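Local atomic coordinates of serine protease pet (Escherichia coli, PDB entry 4OM9), a protein that acts as an autotransporter enterotoxin of enteroaggregative strains, a secreted serine protease whose passenger domain probably cleaves host alpha-fodrin. Residues Lys248-Asn251 / Glu252-Leu256; Gln128-Ile131 / Asp132-Val136. All coordinates share one frame; numbering follows the deposited sequence.

Contact 1. Residues Lys248-Asn251 / Glu252-Leu256; sequences KTTN and ELKQL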
loop_
_atom_site.group_PDB
_atom_site.type_symbol
_atom_site.label_atom_id
_atom_site.label_comp_id
_atom_site.label_asym_id
_atom_site.label_seq_id
_atom_site.Cartn_x
_atom_site.Cartn_y
_atom_site.Cartn_z
ATOM N N LYS A 248 18.820 -33.395 23.332
ATOM C CA LYS A 248 19.982 -34.218 23.566
ATOM C C LYS A 248 20.441 -34.931 22.304
ATOM O O LYS A 248 21.617 -34.895 21.959
ATOM C CB LYS A 248 19.663 -35.235 24.664
ATOM C CG LYS A 248 20.747 -36.259 24.914
ATOM C CD LYS A 248 20.255 -37.300 25.921
ATOM C CE LYS A 248 21.358 -38.269 26.276
ATOM N NZ LYS A 248 22.031 -38.789 25.043
ATOM N N THR A 249 19.517 -35.592 21.620
ATOM C CA THR A 249 19.846 -36.302 20.389
ATOM C C THR A 249 20.181 -35.306 19.278
ATOM O O THR A 249 21.086 -35.528 18.475
ATOM C CB THR A 249 18.684 -37.211 19.943
ATOM O OG1 THR A 249 18.321 -38.090 21.019
ATOM C CG2 THR A 249 19.077 -38.032 18.717
ATOM N N THR A 250 19.435 -34.201 19.234
ATOM C CA THR A 250 19.733 -33.129 18.297
ATOM C C THR A 250 21.160 -32.627 18.464
ATOM O O THR A 250 21.889 -32.449 17.486
ATOM C CB THR A 250 18.775 -31.937 18.474
ATOM O OG1 THR A 250 17.441 -32.361 18.175
ATOM C CG2 THR A 250 19.165 -30.777 17.535
ATOM N N ASN A 251 21.557 -32.399 19.710
ATOM C CA ASN A 251 22.846 -31.792 19.985
ATOM C C ASN A 251 23.960 -32.773 19.731
ATOM O O ASN A 251 25.066 -32.392 19.341
ATOM C CB ASN A 251 22.894 -31.255 21.412
ATOM C CG ASN A 251 22.132 -29.947 21.550
ATOM O OD1 ASN A 251 21.857 -29.273 20.549
ATOM N ND2 ASN A 251 21.790 -29.581 22.779
ATOM N N GLU A 252 23.658 -34.046 19.896
ATOM C CA GLU A 252 24.658 -35.060 19.612
ATOM C C GLU A 252 24.898 -35.137 18.108
ATOM O O GLU A 252 26.029 -35.258 17.668
ATOM C CB GLU A 252 24.248 -36.414 20.200
ATOM C CG GLU A 252 24.725 -36.560 21.647
ATOM C CD GLU A 252 23.914 -37.554 22.459
ATOM O OE1 GLU A 252 23.064 -38.261 21.875
ATOM O OE2 GLU A 252 24.123 -37.623 23.693
ATOM N N LEU A 253 23.847 -35.033 17.311
ATOM C CA LEU A 253 24.070 -35.040 15.881
ATOM C C LEU A 253 24.887 -33.816 15.495
ATOM O O LEU A 253 25.812 -33.935 14.713
ATOM C CB LEU A 253 22.766 -35.074 15.090
ATOM C CG LEU A 253 23.155 -35.083 13.608
ATOM C CD1 LEU A 253 23.603 -36.477 13.145
ATOM C CD2 LEU A 253 22.084 -34.495 12.700
ATOM N N LYS A 254 24.573 -32.652 16.066
ATOM C CA LYS A 254 25.285 -31.416 15.715
ATOM C C LYS A 254 26.768 -31.481 16.120
ATOM O O LYS A 254 27.608 -30.797 15.542
ATOM C CB LYS A 254 24.630 -30.191 16.371
ATOM C CG LYS A 254 23.257 -29.768 15.809
ATOM C CD LYS A 254 22.701 -28.581 16.607
ATOM C CE LYS A 254 21.400 -28.029 16.018
ATOM N NZ LYS A 254 21.100 -26.631 16.475
ATOM N N GLN A 255 27.089 -32.303 17.115
ATOM C CA GLN A 255 28.468 -32.397 17.576
ATOM C C GLN A 255 29.327 -33.099 16.546
ATOM O O GLN A 255 30.530 -32.866 16.470
ATOM C CB GLN A 255 28.551 -33.118 18.921
ATOM C CG GLN A 255 28.565 -32.176 20.105
ATOM C CD GLN A 255 29.749 -31.227 20.070
ATOM O OE1 GLN A 255 30.861 -31.614 19.695
ATOM N NE2 GLN A 255 29.521 -29.978 20.464
ATOM N N LEU A 256 28.704 -33.940 15.737
ATOM C CA LEU A 256 29.427 -34.663 14.704
ATOM C C LEU A 256 30.007 -33.738 13.610
ATOM O O LEU A 256 30.800 -34.173 12.769
ATOM C CB LEU A 256 28.509 -35.699 14.065
ATOM C CG LEU A 256 28.007 -36.823 14.973
ATOM C CD1 LEU A 256 27.209 -37.794 14.142
ATOM C CD2 LEU A 256 29.171 -37.531 15.681
HETATM O O HOH W 1 26.160 -30.246 19.837
#
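Lys248 and Glu252, one turn apart on helix 247-255, close an i to i+4 salt bridge: NZ of Lys248 stands 2.7 Å from OE2 of Glu252. The ammonium comes to the syn side of that oxygen, 18° out of the carboxylate plane. Lys248 starts with CG anti to its own N (chi1 174°), runs extended, and bends only at the last torsion, chi4 -49°, which turns NZ back onto the acid.

The backbone supplies ordinary alpha-helical bonds. Leu253 N reaches Thr249 O at 3.0 Å and Lys254 N reaches Thr250 O at 3.0 Å, whereas the bond from Gln255 N to Asn251 O is weak. A water donates to Asn251 O at 2.5 Å and accepts a weak bond from Gln255 NE2.

Apolar contact is slight. The extended chain of Lys254 lies alongside Thr250, pointing the same way, with CE 3.9 Å from CG2 of Thr250. Thr249 and Leu253 face Met96 and the neighbouring antiparallel strands of the protease domain, and Leu253 also meets Ile104 and Tyr66. Near the start of the helix, the side chain of Asp246 accepts from Thr249 OG1, and its carbonyl O bonds Thr250 OG1.

The chemistry implies an amphipathic helix: Leu253 and two threonines, their hydroxyls bonded to Asp246, lie against the sheet, while the ion pair is carried by an exposed lysine and a partly exposed glutamate.

Contact 2. Residues Gln128-Ile131 / Asp132-Val136; sequences QNII and DRYGV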
loop_
_atom_site.group_PDB
_atom_site.type_symbol
_atom_site.label_atom_id
_atom_site.label_comp_id
_atom_site.label_asym_id
_atom_site.label_seq_id
_atom_site.Cartn_x
_atom_site.Cartn_y
_atom_site.Cartn_z
ATOM N N GLN A 128 2.674 -29.230 35.072
ATOM C CA GLN A 128 2.186 -27.906 35.437
ATOM C C GLN A 128 3.030 -26.775 34.803
ATOM O O GLN A 128 2.482 -25.756 34.379
ATOM C CB GLN A 128 2.144 -27.744 36.952
ATOM C CG GLN A 128 1.414 -26.481 37.415
ATOM C CD GLN A 128 -0.033 -26.408 36.944
ATOM O OE1 GLN A 128 -0.919 -27.121 37.450
ATOM N NE2 GLN A 128 -0.288 -25.523 35.978
ATOM N N ASN A 129 4.348 -26.963 34.740
ATOM C CA ASN A 129 5.248 -25.962 34.178
ATOM C C ASN A 129 4.998 -25.758 32.686
ATOM O O ASN A 129 4.994 -24.634 32.188
ATOM C CB ASN A 129 6.712 -26.354 34.408
ATOM C CG ASN A 129 7.271 -25.812 35.718
ATOM O OD1 ASN A 129 6.540 -25.271 36.551
ATOM N ND2 ASN A 129 8.576 -25.965 35.903
ATOM N N ILE A 130 4.785 -26.862 31.987
ATOM C CA ILE A 130 4.507 -26.826 30.563
ATOM C C ILE A 130 3.147 -26.159 30.283
ATOM O O ILE A 130 2.997 -25.382 29.331
ATOM C CB ILE A 130 4.564 -28.252 29.981
ATOM C CG1 ILE A 130 5.956 -28.845 30.226
ATOM C CG2 ILE A 130 4.240 -28.263 28.510
ATOM C CD1 ILE A 130 6.168 -30.204 29.595
ATOM N N ILE A 131 2.169 -26.457 31.130
ATOM C CA ILE A 131 0.844 -25.877 31.007
ATOM C C ILE A 131 0.905 -24.364 31.192
ATOM O O ILE A 131 0.352 -23.619 30.388
ATOM C CB ILE A 131 -0.136 -26.491 32.028
ATOM C CG1 ILE A 131 -0.426 -27.951 31.662
ATOM C CG2 ILE A 131 -1.437 -25.664 32.101
ATOM C CD1 ILE A 131 -0.960 -28.778 32.793
ATOM N N ASP A 132 1.609 -23.915 32.226
ATOM C CA ASP A 132 1.748 -22.489 32.494
ATOM C C ASP A 132 2.564 -21.753 31.410
ATOM O O ASP A 132 2.270 -20.600 31.102
ATOM C CB ASP A 132 2.360 -22.283 33.884
ATOM C CG ASP A 132 1.388 -22.670 35.018
ATOM O OD1 ASP A 132 0.160 -22.460 34.859
ATOM O OD2 ASP A 132 1.835 -23.190 36.066
ATOM N N ARG A 133 3.555 -22.422 30.813
ATOM C CA ARG A 133 4.384 -21.793 29.785
ATOM C C ARG A 133 3.693 -21.734 28.419
ATOM O O ARG A 133 3.874 -20.780 27.664
ATOM C CB ARG A 133 5.732 -22.523 29.639
ATOM C CG ARG A 133 6.603 -21.951 28.511
ATOM C CD ARG A 133 8.047 -22.420 28.555
ATOM N NE ARG A 133 8.710 -22.081 29.808
ATOM C CZ ARG A 133 9.178 -20.873 30.099
ATOM N NH1 ARG A 133 9.042 -19.884 29.229
ATOM N NH2 ARG A 133 9.775 -20.652 31.262
ATOM N N TYR A 134 2.898 -22.748 28.098
ATOM C CA TYR A 134 2.315 -22.827 26.767
ATOM C C TYR A 134 0.789 -22.853 26.740
ATOM O O TYR A 134 0.186 -23.017 25.673
ATOM C CB TYR A 134 2.847 -24.062 26.042
ATOM C CG TYR A 134 4.349 -24.114 25.926
ATOM C CD1 TYR A 134 5.029 -23.383 24.951
ATOM C CD2 TYR A 134 5.090 -24.888 26.788
ATOM C CE1 TYR A 134 6.395 -23.455 24.842
ATOM C CE2 TYR A 134 6.435 -24.952 26.694
ATOM C CZ TYR A 134 7.089 -24.240 25.731
ATOM O OH TYR A 134 8.459 -24.339 25.673
ATOM N N GLY A 135 0.162 -22.690 27.901
ATOM C CA GLY A 135 -1.291 -22.685 27.975
ATOM C C GLY A 135 -1.946 -21.430 27.443
ATOM O O GLY A 135 -1.386 -20.333 27.513
ATOM N N VAL A 136 -3.141 -21.602 26.892
ATOM C CA VAL A 136 -3.883 -20.512 26.274
ATOM C C VAL A 136 -5.216 -20.338 26.992
ATOM O O VAL A 136 -5.889 -21.326 27.313
ATOM C CB VAL A 136 -4.129 -20.782 24.774
ATOM C CG1 VAL A 136 -4.842 -19.597 24.106
ATOM C CG2 VAL A 136 -2.826 -21.088 24.072
#
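The backbone of Gln128-Tyr134 is alpha-helical, with Asp132 N bonded to Gln128 O at 3.0 Å and Tyr134 N to Ile130 O at 2.9 Å, until the chain turns extended at Gly135. This is nearly the whole of the short helix 127-134 in the chymotrypsin-like (clan PA) protease domain, and the chain passes through Gly135 into strand 136-137.

On the exposed side Gln128 and Asp132 pair across one turn. Gln128 has CG anti to its backbone N and folds at chi2 (59°), which brings the amide back over the following turn; NE2 then gives a weak bond to OD2 of Asp132 at 3.2 Å. The amide and carboxylate planes are tilted 26° to each other.

The buried side is apolar. CG2 of Ile130 meets CD2 of Tyr134 at 3.9 Å, and Ile130 O lies at the edge of the ring, near its plane, 3.3 Å from CD2. One face of that ring carries CG of Arg133, 3.5 Å above the plane and offset toward the rim. Ile130 also rests on Phe121, and Tyr134 on Val214 of strand 211-216.

Where the helix stops, outside partners hold the chain: Arg133 NH1 forms a salt bridge with Asp216, and Asn217 ND2 bonds the carbonyls of Asp132 and Gly135. The last turn is closed by a short but bent bond, Gly135 N to Ile131 O at 2.7 Å, whose N-H...O angle of 122° makes it weak.

Contacts 1 and 2 are single stretches of two separate short helices, in a chain that has very little helix. Their centres lie about 27 Å apart, and about 14 Å separates their nearest atoms. Both are partly buried, with a polar pair spaced four residues apart on the outer side: a full ion pair in contact 1, a weak amide-carboxylate bond in contact 2. Their inner faces differ. Contact 1 packs threonines and a leucine on the five-stranded antiparallel sheet, whereas contact 2 sets isoleucine and tyrosine inward, the tyrosine against strand 211-216 of the seven-stranded sheet. Contact 2 runs on into strand 136-137; helix 247-255 of contact 1 precedes strand 258-262, first of the parallel beta-helix strands.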